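Local coordinates for DPS family protein (Vibrio cholerae O1 biovar El Tor, PDB 3IQ1), which probably binds and oxidises iron, working as a twelve-subunit assembly of ferritin-like four-helix bundles, at residues Leu27-Val32 and Ala92-His97; Leu23-Ala28 and Arg80-Phe85; Thr6-Leu11 and Thr76-Pro81. All coordinates share one frame; numbering follows the deposited sequence.

Interaction 1: Leu27-Val32 and Ala92-His97; sequences LANYQV and AQIKEH
Ala92 and Ile94, in the segment that leaves the short helix 85-91, lie on Ala28, Asn29 and Val32 of helix 13-43. A short helix set in the long connection between the second and third helices of the bundle is a hallmark of Dps proteins, and here the chain emerging from it runs over the surface of the first helix. Ala92 is the first residue to leave helical geometry, and the backbones come closest there, with 4.8 Å between Asn29 CA and Ala92 CA. So tight an approach suits a small residue: Ala92 CB lies 3.7 Å from Val32 CG2 and 4.2 Å from Ala28 CB, itself a lone methyl. Val32 uses both branches. While CG2 reaches Ala92, CG1, anti to the backbone N (chi1 178°), comes to 3.5 Å from Ile94 O and 4.2 Å from Ile94 CG2. Ile94 works from its other branch as well, since its extended CG1 arm brings CD1 to 3.8 Å from Asn29 O, beside Asn29 CB. The carboxamide of Asn29 fits beneath the bend at Ala92-Ile94, its CG 3.7 Å from Gln93 N. Beyond the contact, Ile116 of helix 103-131 backs Ile94, and Asn36 hydrogen-bonds both Lys95 O and His97 N, two bonds that tie this extended chain to the same helix. Glu96 OE1 is hydrogen-bonded to the hydroxyl of Ser86 of the second subunit. The contact thus combines small and branched apolar groups with one buried carboxamide, that of Asn29, set against the backbone at Gln93 and Ile94; the closeness of the fit depends on short and branched side chains rather than on charge.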
loop_
_atom_site.group_PDB
_atom_site.type_symbol
_atom_site.label_atom_id
_atom_site.label_comp_id
_atom_site.label_asym_id
_atom_site.label_seq_id
_atom_site.Cartn_x
_atom_site.Cartn_y
_atom_site.Cartn_z
ATOM N N LEU B 27 31.849 -17.089 -3.957
ATOM C CA LEU B 27 31.238 -16.112 -4.872
ATOM C C LEU B 27 31.341 -16.594 -6.313
ATOM O O LEU B 27 30.368 -16.512 -7.049
ATOM C CB LEU B 27 31.916 -14.751 -4.670
ATOM C CG LEU B 27 31.496 -13.648 -5.628
ATOM C CD1 LEU B 27 30.006 -13.386 -5.549
ATOM C CD2 LEU B 27 32.282 -12.395 -5.338
ATOM N N ALA B 28 32.493 -17.125 -6.698
ATOM C CA ALA B 28 32.661 -17.727 -8.033
ATOM C C ALA B 28 31.659 -18.825 -8.327
ATOM O O ALA B 28 31.067 -18.864 -9.407
ATOM C CB ALA B 28 34.074 -18.251 -8.196
ATOM N N ASN B 29 31.470 -19.715 -7.345
ATOM C CA ASN B 29 30.489 -20.753 -7.477
ATOM C C ASN B 29 29.091 -20.171 -7.604
ATOM O O ASN B 29 28.306 -20.634 -8.426
ATOM C CB ASN B 29 30.586 -21.722 -6.320
ATOM C CG ASN B 29 31.775 -22.695 -6.476
ATOM O OD1 ASN B 29 32.550 -22.901 -5.499
ATOM N ND2 ASN B 29 31.926 -23.282 -7.599
ATOM N N TYR B 30 28.742 -19.209 -6.755
ATOM C CA TYR B 30 27.445 -18.563 -6.883
ATOM C C TYR B 30 27.181 -18.004 -8.252
ATOM O O TYR B 30 26.050 -18.075 -8.765
ATOM C CB TYR B 30 27.229 -17.464 -5.847
ATOM C CG TYR B 30 26.611 -17.870 -4.550
ATOM C CD1 TYR B 30 27.374 -18.289 -3.474
ATOM C CD2 TYR B 30 25.256 -17.830 -4.380
ATOM C CE1 TYR B 30 26.808 -18.652 -2.290
ATOM C CE2 TYR B 30 24.682 -18.185 -3.143
ATOM C CZ TYR B 30 25.445 -18.610 -2.136
ATOM O OH TYR B 30 24.834 -18.980 -0.945
ATOM N N GLN B 31 28.185 -17.379 -8.830
ATOM C CA GLN B 31 28.018 -16.618 -10.062
ATOM C C GLN B 31 27.757 -17.612 -11.214
ATOM O O GLN B 31 26.807 -17.417 -11.999
ATOM C CB GLN B 31 29.234 -15.720 -10.287
ATOM C CG GLN B 31 29.245 -14.487 -9.392
ATOM C CD GLN B 31 28.347 -13.356 -9.871
ATOM O OE1 GLN B 31 27.234 -13.613 -10.361
ATOM N NE2 GLN B 31 28.769 -12.101 -9.642
ATOM N N VAL B 32 28.570 -18.676 -11.306
ATOM C CA VAL B 32 28.323 -19.711 -12.305
ATOM C C VAL B 32 26.974 -20.387 -12.102
ATOM O O VAL B 32 26.220 -20.595 -13.060
ATOM C CB VAL B 32 29.458 -20.737 -12.364
ATOM C CG1 VAL B 32 29.154 -21.874 -13.408
ATOM C CG2 VAL B 32 30.797 -20.068 -12.749
ATOM N N ALA B 92 35.699 -21.314 -10.066
ATOM C CA ALA B 92 34.509 -22.086 -9.698
ATOM C C ALA B 92 34.711 -23.590 -9.816
ATOM O O ALA B 92 35.431 -24.048 -10.722
ATOM C CB ALA B 92 33.365 -21.698 -10.572
ATOM N N GLN B 93 34.088 -24.330 -8.917
ATOM C CA GLN B 93 33.938 -25.771 -8.991
ATOM C C GLN B 93 32.669 -26.134 -9.750
ATOM O O GLN B 93 32.652 -27.039 -10.501
ATOM C CB GLN B 93 33.937 -26.464 -7.611
ATOM C CG GLN B 93 33.891 -28.014 -7.803
ATOM C CD GLN B 93 33.536 -28.882 -6.575
ATOM O OE1 GLN B 93 33.451 -28.424 -5.491
ATOM N NE2 GLN B 93 33.336 -30.145 -6.811
ATOM N N ILE B 94 31.602 -25.387 -9.529
ATOM C CA ILE B 94 30.370 -25.631 -10.284
ATOM C C ILE B 94 30.645 -25.384 -11.782
ATOM O O ILE B 94 31.251 -24.369 -12.139
ATOM C CB ILE B 94 29.213 -24.733 -9.793
ATOM C CG1 ILE B 94 28.841 -25.113 -8.365
ATOM C CG2 ILE B 94 27.990 -24.873 -10.698
ATOM C CD1 ILE B 94 27.707 -24.267 -7.711
ATOM N N LYS B 95 30.248 -26.332 -12.630
ATOM C CA LYS B 95 30.479 -26.225 -14.065
ATOM C C LYS B 95 29.376 -25.439 -14.759
ATOM O O LYS B 95 28.206 -25.492 -14.359
ATOM C CB LYS B 95 30.540 -27.632 -14.667
ATOM C CG LYS B 95 31.615 -28.571 -14.031
ATOM C CD LYS B 95 31.384 -30.060 -14.533
ATOM C CE LYS B 95 32.147 -31.083 -13.762
ATOM N NZ LYS B 95 32.096 -32.450 -14.431
ATOM N N GLU B 96 29.725 -24.831 -15.872
ATOM C CA GLU B 96 28.682 -24.258 -16.762
ATOM C C GLU B 96 27.776 -25.374 -17.275
ATOM O O GLU B 96 28.251 -26.431 -17.732
ATOM C CB GLU B 96 29.330 -23.493 -17.937
ATOM C CG GLU B 96 30.289 -22.434 -17.547
ATOM C CD GLU B 96 30.734 -21.613 -18.736
ATOM O OE1 GLU B 96 31.289 -22.216 -19.681
ATOM O OE2 GLU B 96 30.514 -20.392 -18.768
ATOM N N HIS B 97 26.463 -25.184 -17.152
ATOM C CA HIS B 97 25.468 -26.173 -17.539
ATOM C C HIS B 97 24.599 -25.474 -18.544
ATOM O O HIS B 97 23.892 -24.524 -18.196
ATOM C CB HIS B 97 24.620 -26.585 -16.340
ATOM C CG HIS B 97 23.714 -27.739 -16.608
ATOM N ND1 HIS B 97 22.825 -28.202 -15.664
ATOM C CD2 HIS B 97 23.555 -28.531 -17.697
ATOM C CE1 HIS B 97 22.137 -29.214 -16.165
ATOM N NE2 HIS B 97 22.573 -29.450 -17.392
#

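Interaction 2: Leu23-Ala28 and Arg80-Phe85; sequences LNNLLA and RPMHSF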
loop_
_atom_site.group_PDB
_atom_site.type_symbol
_atom_site.label_atom_id
_atom_site.label_comp_id
_atom_site.label_asym_id
_atom_site.label_seq_id
_atom_site.Cartn_x
_atom_site.Cartn_y
_atom_site.Cartn_z
ATOM N N LEU B 23 35.705 -16.946 0.739
ATOM C CA LEU B 23 34.498 -16.286 0.330
ATOM C C LEU B 23 34.474 -15.959 -1.186
ATOM O O LEU B 23 33.432 -16.005 -1.827
ATOM C CB LEU B 23 34.203 -15.060 1.163
ATOM C CG LEU B 23 33.817 -15.308 2.658
ATOM C CD1 LEU B 23 33.948 -14.013 3.429
ATOM C CD2 LEU B 23 32.389 -15.887 2.785
ATOM N N ASN B 24 35.602 -15.557 -1.722
ATOM C CA ASN B 24 35.717 -15.289 -3.130
ATOM C C ASN B 24 35.529 -16.548 -3.933
ATOM O O ASN B 24 34.876 -16.507 -4.999
ATOM C CB ASN B 24 37.086 -14.672 -3.467
ATOM C CG ASN B 24 37.037 -13.214 -3.641
ATOM O OD1 ASN B 24 37.964 -12.478 -3.179
ATOM N ND2 ASN B 24 36.001 -12.743 -4.315
ATOM N N ASN B 25 36.050 -17.682 -3.463
ATOM C CA ASN B 25 35.787 -18.957 -4.202
ATOM C C ASN B 25 34.312 -19.309 -4.147
ATOM O O ASN B 25 33.714 -19.784 -5.092
ATOM C CB ASN B 25 36.658 -20.094 -3.687
ATOM C CG ASN B 25 38.092 -19.932 -4.082
ATOM O OD1 ASN B 25 38.427 -19.302 -5.122
ATOM N ND2 ASN B 25 38.987 -20.557 -3.287
ATOM N N LEU B 26 33.694 -19.033 -3.013
ATOM C CA LEU B 26 32.255 -19.232 -2.892
ATOM C C LEU B 26 31.487 -18.360 -3.884
ATOM O O LEU B 26 30.545 -18.819 -4.515
ATOM C CB LEU B 26 31.788 -18.978 -1.476
ATOM C CG LEU B 26 30.295 -19.193 -1.142
ATOM C CD1 LEU B 26 29.859 -20.623 -1.277
ATOM C CD2 LEU B 26 30.022 -18.660 0.257
ATOM N N LEU B 27 31.849 -17.089 -3.957
ATOM C CA LEU B 27 31.238 -16.112 -4.872
ATOM C C LEU B 27 31.341 -16.594 -6.313
ATOM O O LEU B 27 30.368 -16.512 -7.049
ATOM C CB LEU B 27 31.916 -14.751 -4.670
ATOM C CG LEU B 27 31.496 -13.648 -5.628
ATOM C CD1 LEU B 27 30.006 -13.386 -5.549
ATOM C CD2 LEU B 27 32.282 -12.395 -5.338
ATOM N N ALA B 28 32.493 -17.125 -6.698
ATOM C CA ALA B 28 32.661 -17.727 -8.033
ATOM C C ALA B 28 31.659 -18.825 -8.327
ATOM O O ALA B 28 31.067 -18.864 -9.407
ATOM C CB ALA B 28 34.074 -18.251 -8.196
ATOM N N ARG B 80 39.295 -7.775 -1.929
ATOM C CA ARG B 80 38.765 -7.494 -3.250
ATOM C C ARG B 80 37.798 -8.573 -3.734
ATOM O O ARG B 80 38.224 -9.687 -3.915
ATOM C CB ARG B 80 39.971 -7.489 -4.221
ATOM C CG ARG B 80 39.622 -7.307 -5.690
ATOM C CD ARG B 80 40.882 -7.371 -6.523
ATOM N NE ARG B 80 40.687 -7.183 -7.962
ATOM C CZ ARG B 80 40.215 -8.107 -8.800
ATOM N NH1 ARG B 80 39.803 -9.297 -8.388
ATOM N NH2 ARG B 80 40.084 -7.797 -10.089
ATOM N N PRO B 81 36.534 -8.238 -3.976
ATOM C CA PRO B 81 35.670 -9.292 -4.532
ATOM C C PRO B 81 35.981 -9.529 -6.004
ATOM O O PRO B 81 36.092 -8.563 -6.761
ATOM C CB PRO B 81 34.288 -8.701 -4.493
ATOM C CG PRO B 81 34.492 -7.226 -4.268
ATOM C CD PRO B 81 35.845 -6.968 -3.793
HETATM N N MSE B 82 36.075 -10.788 -6.384
HETATM C CA MSE B 82 36.179 -11.129 -7.778
HETATM C C MSE B 82 34.965 -10.533 -8.521
HETATM O O MSE B 82 33.847 -10.638 -8.049
HETATM C CB MSE B 82 36.219 -12.630 -7.961
HETATM C CG MSE B 82 37.399 -13.122 -8.575
HETATM SE SE MSE B 82 37.276 -15.121 -8.804
HETATM C CE MSE B 82 37.477 -15.490 -7.134
ATOM N N HIS B 83 35.219 -9.927 -9.664
ATOM C CA HIS B 83 34.211 -9.170 -10.385
ATOM C C HIS B 83 34.393 -9.251 -11.885
ATOM O O HIS B 83 34.135 -8.310 -12.613
ATOM C CB HIS B 83 34.096 -7.723 -9.867
ATOM C CG HIS B 83 35.393 -6.966 -9.847
ATOM N ND1 HIS B 83 35.692 -5.955 -10.734
ATOM C CD2 HIS B 83 36.451 -7.070 -9.028
ATOM C CE1 HIS B 83 36.893 -5.456 -10.437
ATOM N NE2 HIS B 83 37.364 -6.110 -9.398
ATOM N N SER B 84 34.785 -10.428 -12.362
ATOM C CA SER B 84 34.812 -10.716 -13.795
ATOM C C SER B 84 34.432 -12.164 -14.058
ATOM O O SER B 84 34.767 -13.054 -13.282
ATOM C CB SER B 84 36.196 -10.469 -14.403
ATOM O OG SER B 84 37.206 -11.303 -13.857
ATOM N N PHE B 85 33.764 -12.351 -15.191
ATOM C CA PHE B 85 33.417 -13.706 -15.704
ATOM C C PHE B 85 34.676 -14.544 -15.796
ATOM O O PHE B 85 34.680 -15.701 -15.437
ATOM C CB PHE B 85 32.770 -13.624 -17.094
ATOM C CG PHE B 85 31.373 -12.984 -17.139
ATOM C CD1 PHE B 85 30.558 -12.819 -16.014
ATOM C CD2 PHE B 85 30.847 -12.608 -18.366
ATOM C CE1 PHE B 85 29.284 -12.218 -16.139
ATOM C CE2 PHE B 85 29.581 -12.054 -18.479
ATOM C CZ PHE B 85 28.805 -11.853 -17.378
#
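Met82 O takes a hydrogen bond from the hydroxyl of Tyr88, on helix 85-91, while Leu27 CD2 packs 3.6 Å from the same oxygen. Leu27 CG stands anti to the backbone N (chi1 175°), and its methyl CD2 also lies 4.3 Å from Pro81 CB. Met82, present as selenomethionine, returns the contact with its far end. Its chain bends at the last torsion (chi3 -73°), setting CE 3.5 Å from Asn24 O and 3.8 Å from Asn24 CB, so the apolar end of a long, flexible side chain rests on the helix at Asn24. Residues 80-84 are the later part of the link by which a Dps subunit passes from the second long helix, 49-76, to the short helix 85-91, which Phe85 begins; the link is laid here against helix 13-43. Asn24 faces it with its carboxamide, whose CG is 3.7 Å from Arg80 O and 3.8 Å from Met82 N; an amide, which has both a donor and an acceptor, is a reasonable group to place here. Ser84 occupies the N-cap position of helix 85-91, its OG accepting from Gly87 N. The link also meets the second subunit: Arg80 NE forms a salt bridge with Asp99 of that chain, and the ring of Phe85 stacks on its Phe85 counterpart there.

Interaction 3: Thr6-Leu11 and Thr76-Pro81; sequences TNLIGL and TLSARP
Three waters carry the polar side of the meeting between Asn7-Ile9 and Thr76-Ser78, and no direct hydrogen bond joins the two segments. One water accepts from Asn7 ND2 and donates to Leu77 O, 2.8 Å away. A second takes the N-H of Leu8 and meets Ser78 OG. The third accepts from Ile9 N, donates to Thr76 O at 2.8 Å and also hydrogen-bonds Ser78 OG, so the small hydroxyl of Ser78 serves two waters at once. Beside them lies an apolar patch: Ile9 CD1 and Leu11 CD1 both reach Leu77 CD2, at 4.1 and 4.2 Å, their chains crossing that of Leu77 obliquely. Asn7 shapes its own loop. With chi1 at 60°, CG sits between the backbone N and the carbonyl carbon, and OD1 accepts from Leu11 N at 2.9 Å. Gly10, with its positive phi, closes a type I turn begun at Asn7, where a CB would press on Ile9 O. A third subunit meets this turn where its Arg122 hydrogen-bonds Ile9 O. The arrangement is that of an N-terminal turn docked, through water, on a helix C terminus closed by a Schellman motif, in which Ser78 is the C-prime residue with phi 59°.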
loop_
_atom_site.group_PDB
_atom_site.type_symbol
_atom_site.label_atom_id
_atom_site.label_comp_id
_atom_site.label_asym_id
_atom_site.label_seq_id
_atom_site.Cartn_x
_atom_site.Cartn_y
_atom_site.Cartn_z
ATOM N N THR B 6 45.780 -5.438 12.013
ATOM C CA THR B 6 44.301 -5.539 12.034
ATOM C C THR B 6 43.731 -4.682 10.947
ATOM O O THR B 6 44.370 -3.778 10.454
ATOM C CB THR B 6 43.698 -5.156 13.381
ATOM O OG1 THR B 6 44.051 -3.795 13.705
ATOM C CG2 THR B 6 44.244 -6.078 14.489
ATOM N N ASN B 7 42.561 -5.075 10.477
ATOM C CA ASN B 7 41.901 -4.380 9.370
ATOM C C ASN B 7 40.958 -3.299 9.914
ATOM O O ASN B 7 40.875 -3.092 11.114
ATOM C CB ASN B 7 41.234 -5.361 8.438
ATOM C CG ASN B 7 40.203 -6.198 9.100
ATOM O OD1 ASN B 7 39.706 -5.863 10.149
ATOM N ND2 ASN B 7 39.915 -7.333 8.508
ATOM N N LEU B 8 40.272 -2.615 9.021
ATOM C CA LEU B 8 39.432 -1.469 9.400
ATOM C C LEU B 8 38.337 -1.854 10.388
ATOM O O LEU B 8 37.959 -1.039 11.262
ATOM C CB LEU B 8 38.831 -0.796 8.168
ATOM C CG LEU B 8 39.900 0.020 7.414
ATOM C CD1 LEU B 8 39.319 0.508 6.070
ATOM C CD2 LEU B 8 40.490 1.189 8.258
ATOM N N ILE B 9 37.827 -3.078 10.293
ATOM C CA ILE B 9 36.767 -3.504 11.194
ATOM C C ILE B 9 37.326 -4.112 12.496
ATOM O O ILE B 9 36.551 -4.556 13.351
ATOM C CB ILE B 9 35.711 -4.438 10.533
ATOM C CG1 ILE B 9 36.335 -5.774 10.116
ATOM C CG2 ILE B 9 35.058 -3.692 9.367
ATOM C CD1 ILE B 9 35.260 -6.846 9.730
ATOM N N GLY B 10 38.646 -4.113 12.650
ATOM C CA GLY B 10 39.271 -4.555 13.884
ATOM C C GLY B 10 39.591 -6.043 14.007
ATOM O O GLY B 10 39.947 -6.505 15.108
ATOM N N LEU B 11 39.460 -6.779 12.910
ATOM C CA LEU B 11 39.809 -8.214 12.846
ATOM C C LEU B 11 41.239 -8.396 12.410
ATOM O O LEU B 11 41.860 -7.478 11.849
ATOM C CB LEU B 11 38.837 -9.012 11.971
ATOM C CG LEU B 11 37.378 -8.957 12.434
ATOM C CD1 LEU B 11 36.561 -9.863 11.530
ATOM C CD2 LEU B 11 37.165 -9.305 13.917
ATOM N N THR B 76 33.969 -5.819 3.232
ATOM C CA THR B 76 33.891 -5.516 4.647
ATOM C C THR B 76 35.139 -6.032 5.358
ATOM O O THR B 76 35.625 -5.382 6.272
ATOM C CB THR B 76 32.572 -6.070 5.247
ATOM O OG1 THR B 76 31.449 -5.310 4.700
ATOM C CG2 THR B 76 32.505 -5.912 6.736
ATOM N N LEU B 77 35.696 -7.110 4.842
ATOM C CA LEU B 77 36.937 -7.714 5.324
ATOM C C LEU B 77 38.184 -7.055 4.713
ATOM O O LEU B 77 39.289 -7.561 4.889
ATOM C CB LEU B 77 36.952 -9.243 5.086
ATOM C CG LEU B 77 35.934 -10.042 5.924
ATOM C CD1 LEU B 77 35.868 -11.459 5.316
ATOM C CD2 LEU B 77 36.310 -10.061 7.388
ATOM N N SER B 78 37.996 -5.929 4.014
ATOM C CA SER B 78 39.087 -5.183 3.322
ATOM C C SER B 78 39.783 -6.049 2.295
ATOM O O SER B 78 40.995 -6.022 2.158
ATOM C CB SER B 78 40.080 -4.573 4.311
ATOM O OG SER B 78 39.420 -3.615 5.111
ATOM N N ALA B 79 38.994 -6.804 1.568
ATOM C CA ALA B 79 39.489 -7.615 0.495
ATOM C C ALA B 79 38.765 -7.258 -0.813
ATOM O O ALA B 79 37.758 -6.558 -0.819
ATOM C CB ALA B 79 39.351 -9.152 0.874
ATOM N N ARG B 80 39.295 -7.775 -1.929
ATOM C CA ARG B 80 38.765 -7.494 -3.250
ATOM C C ARG B 80 37.798 -8.573 -3.734
ATOM O O ARG B 80 38.224 -9.687 -3.915
ATOM C CB ARG B 80 39.971 -7.489 -4.221
ATOM C CG ARG B 80 39.622 -7.307 -5.690
ATOM C CD ARG B 80 40.882 -7.371 -6.523
ATOM N NE ARG B 80 40.687 -7.183 -7.962
ATOM C CZ ARG B 80 40.215 -8.107 -8.800
ATOM N NH1 ARG B 80 39.803 -9.297 -8.388
ATOM N NH2 ARG B 80 40.084 -7.797 -10.089
ATOM N N PRO B 81 36.534 -8.238 -3.976
ATOM C CA PRO B 81 35.670 -9.292 -4.532
ATOM C C PRO B 81 35.981 -9.529 -6.004
ATOM O O PRO B 81 36.092 -8.563 -6.761
ATOM C CB PRO B 81 34.288 -8.701 -4.493
ATOM C CG PRO B 81 34.492 -7.226 -4.268
ATOM C CD PRO B 81 35.845 -6.968 -3.793
HETATM O O HOH W 1 41.859 -7.674 6.017
HETATM O O HOH W 2 41.610 -2.659 6.345
HETATM O O HOH W 3 37.995 -4.365 7.318
#

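From the N terminus, the turn at 6-11 meets 76-81, after helices 13-43 and 49-76, and so closes the loop of interaction 3. Interaction 2 starts on helix 13-43 and ends at 80-85, sharing Arg80 and Pro81 with interaction 3; Leu23 and Leu77 also touch. Interaction 1 begins one helical turn further, sharing Leu27 and Ala28 with interaction 2, and closes at 92-97. Interactions 1 and 3 cross; 1 and 2 start from the same stretch, and 2 and 3 end on the same one. Together they lay the connection between helices 49-76 and 103-131 along helix 13-43, with the N-terminal turn at one end, and all three contacts adjoin the second subunit.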